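Local coordinates for protein ADP-dependent (S)-NAD(P)H-hydrate dehydratase (Enterococcus faecalis, PDB 2R3B) that probably catalyses the ADP-dependent dehydration of (6S)-NAD(P)HX, repairing hydrated NADH and NADPH, and belongs to the ribokinase-like superfamily, at residues B[140-154]-B[165-179]. Sequence-based numbering, arbitrary orientation.
Sequences KQQWLIIDGSAITLF and EKVVFTPHQMEWQRL. With EDO (1,2-ethanediol), chain P; EDO (1,2-ethanediol), chain N; EDO (1,2-ethanediol), chain O.
Lys140 opens the contact in the loop leading into strand 143-147 of a beta-alpha-beta unit of the ribokinase-like fold, in which that strand, helix 149-156 and the parallel strand 167-170 follow one another. Its NZ makes a short salt bridge of 2.5 Å to OE2 of Glu165, on the syn side but 31° out of the carboxylate plane, and a water joins the Lys140 carbonyl to that same OE2 and to NZ of Lys166. The aliphatic part of Lys166 crosses the indole of Trp143 at about a right angle, with CG 3.9 Å from the centroid of the six-membered ring in a CH-pi contact. From here the strands zip together through Leu144 N to Lys166 O, Val168 N to Leu144 O, Ile146 N to Val168 O and Thr170 N to Ile146 O. Ile145 lies beside Val168 on one face of the sheet; on the other, CD1 of Ile146 reaches CG1 of Val167 (3.7 Å) and CE2 of Phe169. Asp147 accepts a 2.6 Å hydrogen bond at OD1 from OG1 of Thr170; chi1 of 180° turns its CG away from the backbone N, and OD1 is met on its anti side. This side chain lies near Asp235, a predicted substrate-binding residue. Gly148 then takes the N-cap position of helix 149-156. From that helix, Ile151 pushes CD1 against the ring of Pro171, while Phe154 offers a ring face to the edge of Phe169, planes at 65° and centroids 5.3 Å apart. Leu179 CD1 also touches Phe154, which ties the two roughly parallel helices together. Beyond the second strand, His172, predicted to bind the substrate, forms a capping box with Glu175, whose OE1 takes the His172 N-H at 3.0 Å and also lies 2.7 Å from the water that receives the N-H of Gly148 at 2.9 Å.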
loop_
_atom_site.group_PDB
_atom_site.type_symbol
_atom_site.label_atom_id
_atom_site.label_comp_id
_atom_site.label_asym_id
_atom_site.label_seq_id
_atom_site.Cartn_x
_atom_site.Cartn_y
_atom_site.Cartn_z
ATOM N N LYS B 140 0.712 -5.985 37.747
ATOM C CA LYS B 140 -0.102 -4.965 38.376
ATOM C C LYS B 140 0.056 -3.617 37.701
ATOM O O LYS B 140 -0.920 -2.889 37.549
ATOM C CB LYS B 140 0.259 -4.844 39.856
ATOM C CG LYS B 140 -0.717 -4.008 40.648
ATOM C CD LYS B 140 -0.331 -3.998 42.126
ATOM C CE LYS B 140 -1.120 -2.948 42.909
ATOM N NZ LYS B 140 -2.581 -3.294 43.012
ATOM N N GLN B 141 1.272 -3.281 37.309
ATOM C CA GLN B 141 1.539 -1.963 36.745
ATOM C C GLN B 141 1.141 -1.775 35.267
ATOM O O GLN B 141 1.217 -0.666 34.739
ATOM C CB GLN B 141 3.000 -1.582 36.908
ATOM C CG GLN B 141 3.987 -2.210 35.913
ATOM C CD GLN B 141 4.236 -3.674 36.137
ATOM O OE1 GLN B 141 3.850 -4.234 37.169
ATOM N NE2 GLN B 141 4.887 -4.319 35.159
ATOM N N GLN B 142 0.765 -2.854 34.607
ATOM C CA GLN B 142 0.430 -2.812 33.189
ATOM C C GLN B 142 -1.048 -2.467 32.987
ATOM O O GLN B 142 -1.929 -3.044 33.612
ATOM C CB GLN B 142 0.669 -4.183 32.555
ATOM C CG GLN B 142 2.099 -4.617 32.478
ATOM C CD GLN B 142 2.219 -5.990 31.899
ATOM O OE1 GLN B 142 1.493 -6.921 32.309
ATOM N NE2 GLN B 142 3.155 -6.153 30.947
ATOM N N TRP B 143 -1.328 -1.569 32.047
ATOM C CA TRP B 143 -2.689 -1.361 31.591
ATOM C C TRP B 143 -3.082 -2.524 30.695
ATOM O O TRP B 143 -2.298 -2.953 29.852
ATOM C CB TRP B 143 -2.781 -0.057 30.807
ATOM C CG TRP B 143 -2.635 1.171 31.641
ATOM C CD1 TRP B 143 -1.535 1.937 31.787
ATOM C CD2 TRP B 143 -3.660 1.781 32.408
ATOM N NE1 TRP B 143 -1.802 2.984 32.621
ATOM C CE2 TRP B 143 -3.112 2.925 32.996
ATOM C CE3 TRP B 143 -5.008 1.492 32.612
ATOM C CZ2 TRP B 143 -3.852 3.771 33.802
ATOM C CZ3 TRP B 143 -5.747 2.333 33.420
ATOM C CH2 TRP B 143 -5.172 3.453 33.998
ATOM N N LEU B 144 -4.303 -3.018 30.859
ATOM C CA LEU B 144 -4.820 -4.113 30.068
ATOM C C LEU B 144 -6.184 -3.696 29.534
ATOM O O LEU B 144 -7.125 -3.540 30.323
ATOM C CB LEU B 144 -4.959 -5.381 30.920
ATOM C CG LEU B 144 -5.641 -6.596 30.292
ATOM C CD1 LEU B 144 -4.945 -7.000 28.984
ATOM C CD2 LEU B 144 -5.683 -7.796 31.242
ATOM N N ILE B 145 -6.305 -3.543 28.216
ATOM C CA ILE B 145 -7.564 -3.156 27.568
ATOM C C ILE B 145 -8.159 -4.403 26.940
ATOM O O ILE B 145 -7.504 -5.079 26.152
ATOM C CB ILE B 145 -7.341 -2.096 26.501
ATOM C CG1 ILE B 145 -6.556 -0.917 27.082
ATOM C CG2 ILE B 145 -8.703 -1.677 25.869
ATOM C CD1 ILE B 145 -5.813 -0.130 26.001
ATOM N N ILE B 146 -9.381 -4.738 27.333
ATOM C CA ILE B 146 -10.075 -5.949 26.874
ATOM C C ILE B 146 -11.236 -5.467 26.023
ATOM O O ILE B 146 -12.132 -4.796 26.510
ATOM C CB ILE B 146 -10.572 -6.777 28.062
ATOM C CG1 ILE B 146 -9.380 -7.169 28.951
ATOM C CG2 ILE B 146 -11.347 -8.046 27.594
ATOM C CD1 ILE B 146 -9.768 -7.947 30.232
ATOM N N ASP B 147 -11.204 -5.839 24.751
ATOM C CA ASP B 147 -12.043 -5.262 23.712
ATOM C C ASP B 147 -12.715 -6.383 22.931
ATOM O O ASP B 147 -12.213 -7.503 22.868
ATOM C CB ASP B 147 -11.142 -4.434 22.790
ATOM C CG ASP B 147 -11.885 -3.780 21.648
ATOM O OD1 ASP B 147 -12.845 -3.017 21.914
ATOM O OD2 ASP B 147 -11.508 -4.027 20.471
ATOM N N GLY B 148 -13.864 -6.100 22.338
ATOM C CA GLY B 148 -14.452 -6.995 21.324
ATOM C C GLY B 148 -14.741 -8.391 21.829
ATOM O O GLY B 148 -15.199 -8.576 22.955
ATOM N N SER B 149 -14.339 -9.379 21.043
ATOM C CA SER B 149 -14.535 -10.771 21.418
ATOM C C SER B 149 -13.786 -11.211 22.665
ATOM O O SER B 149 -14.164 -12.220 23.269
ATOM C CB SER B 149 -14.170 -11.691 20.227
ATOM O OG SER B 149 -12.768 -11.745 20.012
ATOM N N ALA B 150 -12.761 -10.466 23.098
ATOM C CA ALA B 150 -12.055 -10.783 24.319
ATOM C C ALA B 150 -12.993 -10.508 25.525
ATOM O O ALA B 150 -12.907 -11.180 26.545
ATOM C CB ALA B 150 -10.732 -10.002 24.433
ATOM N N ILE B 151 -13.917 -9.566 25.380
ATOM C CA ILE B 151 -14.905 -9.309 26.446
ATOM C C ILE B 151 -15.864 -10.511 26.543
ATOM O O ILE B 151 -16.150 -11.017 27.638
ATOM C CB ILE B 151 -15.723 -8.033 26.190
ATOM C CG1 ILE B 151 -14.805 -6.813 26.069
ATOM C CG2 ILE B 151 -16.741 -7.785 27.360
ATOM C CD1 ILE B 151 -15.503 -5.541 25.646
ATOM N N THR B 152 -16.342 -10.963 25.398
ATOM C CA THR B 152 -17.207 -12.133 25.333
ATOM C C THR B 152 -16.535 -13.363 25.915
ATOM O O THR B 152 -17.143 -14.087 26.713
ATOM C CB THR B 152 -17.643 -12.400 23.909
ATOM O OG1 THR B 152 -18.376 -11.277 23.425
ATOM C CG2 THR B 152 -18.536 -13.655 23.807
ATOM N N LEU B 153 -15.289 -13.628 25.527
ATOM C CA LEU B 153 -14.544 -14.766 26.102
ATOM C C LEU B 153 -14.304 -14.603 27.597
ATOM O O LEU B 153 -14.327 -15.587 28.367
ATOM C CB LEU B 153 -13.198 -14.927 25.395
ATOM C CG LEU B 153 -13.260 -15.373 23.930
ATOM C CD1 LEU B 153 -11.846 -15.482 23.341
ATOM C CD2 LEU B 153 -14.057 -16.675 23.725
ATOM N N PHE B 154 -14.035 -13.369 28.019
ATOM C CA PHE B 154 -13.806 -13.074 29.424
ATOM C C PHE B 154 -15.051 -13.432 30.236
ATOM O O PHE B 154 -14.950 -14.053 31.288
ATOM C CB PHE B 154 -13.417 -11.613 29.667
ATOM C CG PHE B 154 -13.228 -11.293 31.119
ATOM C CD1 PHE B 154 -14.313 -10.861 31.898
ATOM C CD2 PHE B 154 -11.999 -11.468 31.738
ATOM C CE1 PHE B 154 -14.153 -10.611 33.263
ATOM C CE2 PHE B 154 -11.842 -11.205 33.112
ATOM C CZ PHE B 154 -12.905 -10.779 33.868
ATOM N N GLU B 165 -7.805 -2.741 38.732
ATOM C CA GLU B 165 -7.739 -1.292 38.700
ATOM C C GLU B 165 -7.120 -0.740 37.411
ATOM O O GLU B 165 -7.464 0.376 36.990
ATOM C CB GLU B 165 -6.968 -0.749 39.908
ATOM C CG GLU B 165 -5.512 -1.126 39.994
ATOM C CD GLU B 165 -5.179 -2.486 40.687
ATOM O OE1 GLU B 165 -6.042 -3.381 40.896
ATOM O OE2 GLU B 165 -3.984 -2.661 41.010
ATOM N N LYS B 166 -6.223 -1.497 36.776
ATOM C CA LYS B 166 -5.712 -1.055 35.467
ATOM C C LYS B 166 -6.267 -1.860 34.293
ATOM O O LYS B 166 -5.693 -1.837 33.205
ATOM C CB LYS B 166 -4.187 -0.999 35.428
ATOM C CG LYS B 166 -3.590 0.251 36.140
ATOM C CD LYS B 166 -2.098 0.298 35.908
ATOM C CE LYS B 166 -1.485 1.556 36.341
ATOM N NZ LYS B 166 -1.806 1.774 37.777
ATOM N N VAL B 167 -7.397 -2.526 34.491
ATOM C CA VAL B 167 -8.109 -3.147 33.368
ATOM C C VAL B 167 -9.144 -2.164 32.843
ATOM O O VAL B 167 -9.833 -1.458 33.641
ATOM C CB VAL B 167 -8.765 -4.465 33.759
ATOM C CG1 VAL B 167 -9.478 -5.112 32.540
ATOM C CG2 VAL B 167 -7.704 -5.417 34.358
ATOM N N VAL B 168 -9.212 -2.079 31.512
ATOM C CA VAL B 168 -10.166 -1.194 30.800
ATOM C C VAL B 168 -10.965 -2.115 29.875
ATOM O O VAL B 168 -10.398 -2.750 28.987
ATOM C CB VAL B 168 -9.466 -0.117 29.979
ATOM C CG1 VAL B 168 -10.489 0.823 29.286
ATOM C CG2 VAL B 168 -8.449 0.659 30.825
ATOM N N PHE B 169 -12.274 -2.215 30.079
ATOM C CA PHE B 169 -13.154 -2.919 29.129
ATOM C C PHE B 169 -13.775 -1.912 28.185
ATOM O O PHE B 169 -14.190 -0.826 28.610
ATOM C CB PHE B 169 -14.291 -3.662 29.820
ATOM C CG PHE B 169 -13.856 -4.799 30.681
ATOM C CD1 PHE B 169 -13.554 -4.591 32.015
ATOM C CD2 PHE B 169 -13.758 -6.077 30.170
ATOM C CE1 PHE B 169 -13.176 -5.643 32.830
ATOM C CE2 PHE B 169 -13.396 -7.127 30.975
ATOM C CZ PHE B 169 -13.092 -6.918 32.314
ATOM N N THR B 170 -13.848 -2.253 26.903
ATOM C CA THR B 170 -14.471 -1.358 25.929
ATOM C C THR B 170 -15.685 -1.963 25.189
ATOM O O THR B 170 -15.650 -2.103 23.963
ATOM C CB THR B 170 -13.422 -0.919 24.912
ATOM O OG1 THR B 170 -12.850 -2.082 24.310
ATOM C CG2 THR B 170 -12.287 -0.130 25.591
ATOM N N PRO B 171 -16.756 -2.338 25.931
ATOM C CA PRO B 171 -17.871 -3.039 25.329
ATOM C C PRO B 171 -18.858 -2.138 24.606
ATOM O O PRO B 171 -19.064 -0.998 25.019
ATOM C CB PRO B 171 -18.582 -3.631 26.552
ATOM C CG PRO B 171 -18.355 -2.620 27.630
ATOM C CD PRO B 171 -16.940 -2.179 27.386
ATOM N N HIS B 172 -19.444 -2.644 23.524
ATOM C CA HIS B 172 -20.676 -2.045 23.032
ATOM C C HIS B 172 -21.806 -2.597 23.912
ATOM O O HIS B 172 -21.564 -3.401 24.804
ATOM C CB HIS B 172 -20.881 -2.249 21.518
ATOM C CG HIS B 172 -20.928 -3.677 21.067
ATOM N ND1 HIS B 172 -21.684 -4.638 21.702
ATOM C CD2 HIS B 172 -20.360 -4.292 20.001
ATOM C CE1 HIS B 172 -21.563 -5.789 21.065
ATOM N NE2 HIS B 172 -20.772 -5.605 20.020
ATOM N N GLN B 173 -23.025 -2.137 23.699
ATOM C CA GLN B 173 -24.138 -2.470 24.614
ATOM C C GLN B 173 -24.413 -3.971 24.820
ATOM O O GLN B 173 -24.700 -4.394 25.947
ATOM C CB GLN B 173 -25.403 -1.663 24.229
ATOM C CG GLN B 173 -25.220 -0.146 24.574
ATOM C CD GLN B 173 -26.126 0.839 23.794
ATOM O OE1 GLN B 173 -26.002 1.017 22.564
ATOM N NE2 GLN B 173 -26.988 1.530 24.526
HETATM N N MSE B 174 -24.284 -4.782 23.780
HETATM C CA MSE B 174 -24.539 -6.215 23.923
HETATM C C MSE B 174 -23.370 -6.928 24.614
HETATM O O MSE B 174 -23.573 -7.864 25.388
HETATM C CB MSE B 174 -24.876 -6.840 22.569
HETATM C CG MSE B 174 -26.218 -6.365 21.999
HETATM SE SE MSE B 174 -27.765 -6.749 23.162
HETATM C CE MSE B 174 -27.906 -8.650 22.879
ATOM N N GLU B 175 -22.148 -6.465 24.377
ATOM C CA GLU B 175 -20.997 -6.997 25.103
ATOM C C GLU B 175 -21.144 -6.657 26.571
ATOM O O GLU B 175 -20.842 -7.492 27.435
ATOM C CB GLU B 175 -19.670 -6.463 24.511
ATOM C CG GLU B 175 -19.255 -7.146 23.212
ATOM C CD GLU B 175 -18.352 -6.304 22.286
ATOM O OE1 GLU B 175 -18.098 -5.109 22.557
ATOM O OE2 GLU B 175 -17.894 -6.859 21.257
ATOM N N TRP B 176 -21.618 -5.445 26.875
ATOM C CA TRP B 176 -21.826 -5.040 28.274
ATOM C C TRP B 176 -22.933 -5.861 28.964
ATOM O O TRP B 176 -22.824 -6.188 30.144
ATOM C CB TRP B 176 -22.198 -3.566 28.327
ATOM C CG TRP B 176 -22.370 -2.971 29.677
ATOM C CD1 TRP B 176 -23.398 -2.168 30.050
ATOM C CD2 TRP B 176 -21.512 -3.082 30.836
ATOM N NE1 TRP B 176 -23.226 -1.745 31.323
ATOM C CE2 TRP B 176 -22.096 -2.300 31.846
ATOM C CE3 TRP B 176 -20.299 -3.742 31.112
ATOM C CZ2 TRP B 176 -21.534 -2.154 33.091
ATOM C CZ3 TRP B 176 -19.757 -3.629 32.364
ATOM C CH2 TRP B 176 -20.372 -2.843 33.354
ATOM N N GLN B 177 -23.984 -6.175 28.217
ATOM C CA GLN B 177 -25.044 -7.054 28.723
ATOM C C GLN B 177 -24.446 -8.363 29.166
ATOM O O GLN B 177 -24.749 -8.883 30.234
ATOM C CB GLN B 177 -26.089 -7.295 27.641
ATOM C CG GLN B 177 -27.190 -8.247 28.049
ATOM C CD GLN B 177 -28.279 -8.337 27.002
ATOM O OE1 GLN B 177 -28.931 -7.344 26.673
ATOM N NE2 GLN B 177 -28.466 -9.531 26.457
ATOM N N ARG B 178 -23.557 -8.875 28.332
ATOM C CA ARG B 178 -22.893 -10.138 28.604
ATOM C C ARG B 178 -21.971 -10.049 29.806
ATOM O O ARG B 178 -21.985 -10.919 30.646
ATOM C CB ARG B 178 -22.148 -10.626 27.351
ATOM C CG ARG B 178 -22.054 -12.118 27.277
ATOM C CD ARG B 178 -21.366 -12.606 26.016
ATOM N NE ARG B 178 -22.234 -12.542 24.837
ATOM C CZ ARG B 178 -22.136 -11.642 23.855
ATOM N NH1 ARG B 178 -21.195 -10.692 23.875
ATOM N NH2 ARG B 178 -22.989 -11.701 22.833
ATOM N N LEU B 179 -21.175 -8.983 29.904
ATOM C CA LEU B 179 -20.234 -8.830 31.019
ATOM C C LEU B 179 -20.925 -8.492 32.351
ATOM O O LEU B 179 -20.604 -9.070 33.389
ATOM C CB LEU B 179 -19.218 -7.749 30.670
ATOM C CG LEU B 179 -18.096 -7.400 31.648
ATOM C CD1 LEU B 179 -17.210 -8.629 31.895
ATOM C CD2 LEU B 179 -17.309 -6.243 31.079
HETATM C C1 EDO P . -5.636 2.719 37.947
HETATM O O1 EDO P . -4.346 3.215 38.340
HETATM C C2 EDO P . -6.710 3.790 38.093
HETATM O O2 EDO P . -6.272 5.058 37.577
HETATM C C1 EDO N . -21.360 -15.350 29.385
HETATM O O1 EDO N . -22.073 -14.880 28.245
HETATM C C2 EDO N . -21.622 -14.482 30.611
HETATM O O2 EDO N . -22.545 -13.418 30.347
HETATM C C1 EDO O . -10.833 1.319 38.033
HETATM O O1 EDO O . -9.536 1.755 38.445
HETATM C C2 EDO O . -11.641 2.521 37.575
HETATM O O2 EDO O . -11.172 3.660 38.330
HETATM O O HOH W 1 -2.124 -0.932 39.466
HETATM O O HOH W 2 -15.760 -3.972 21.969
HETATM O O HOH W 3 -18.258 -10.071 21.296
#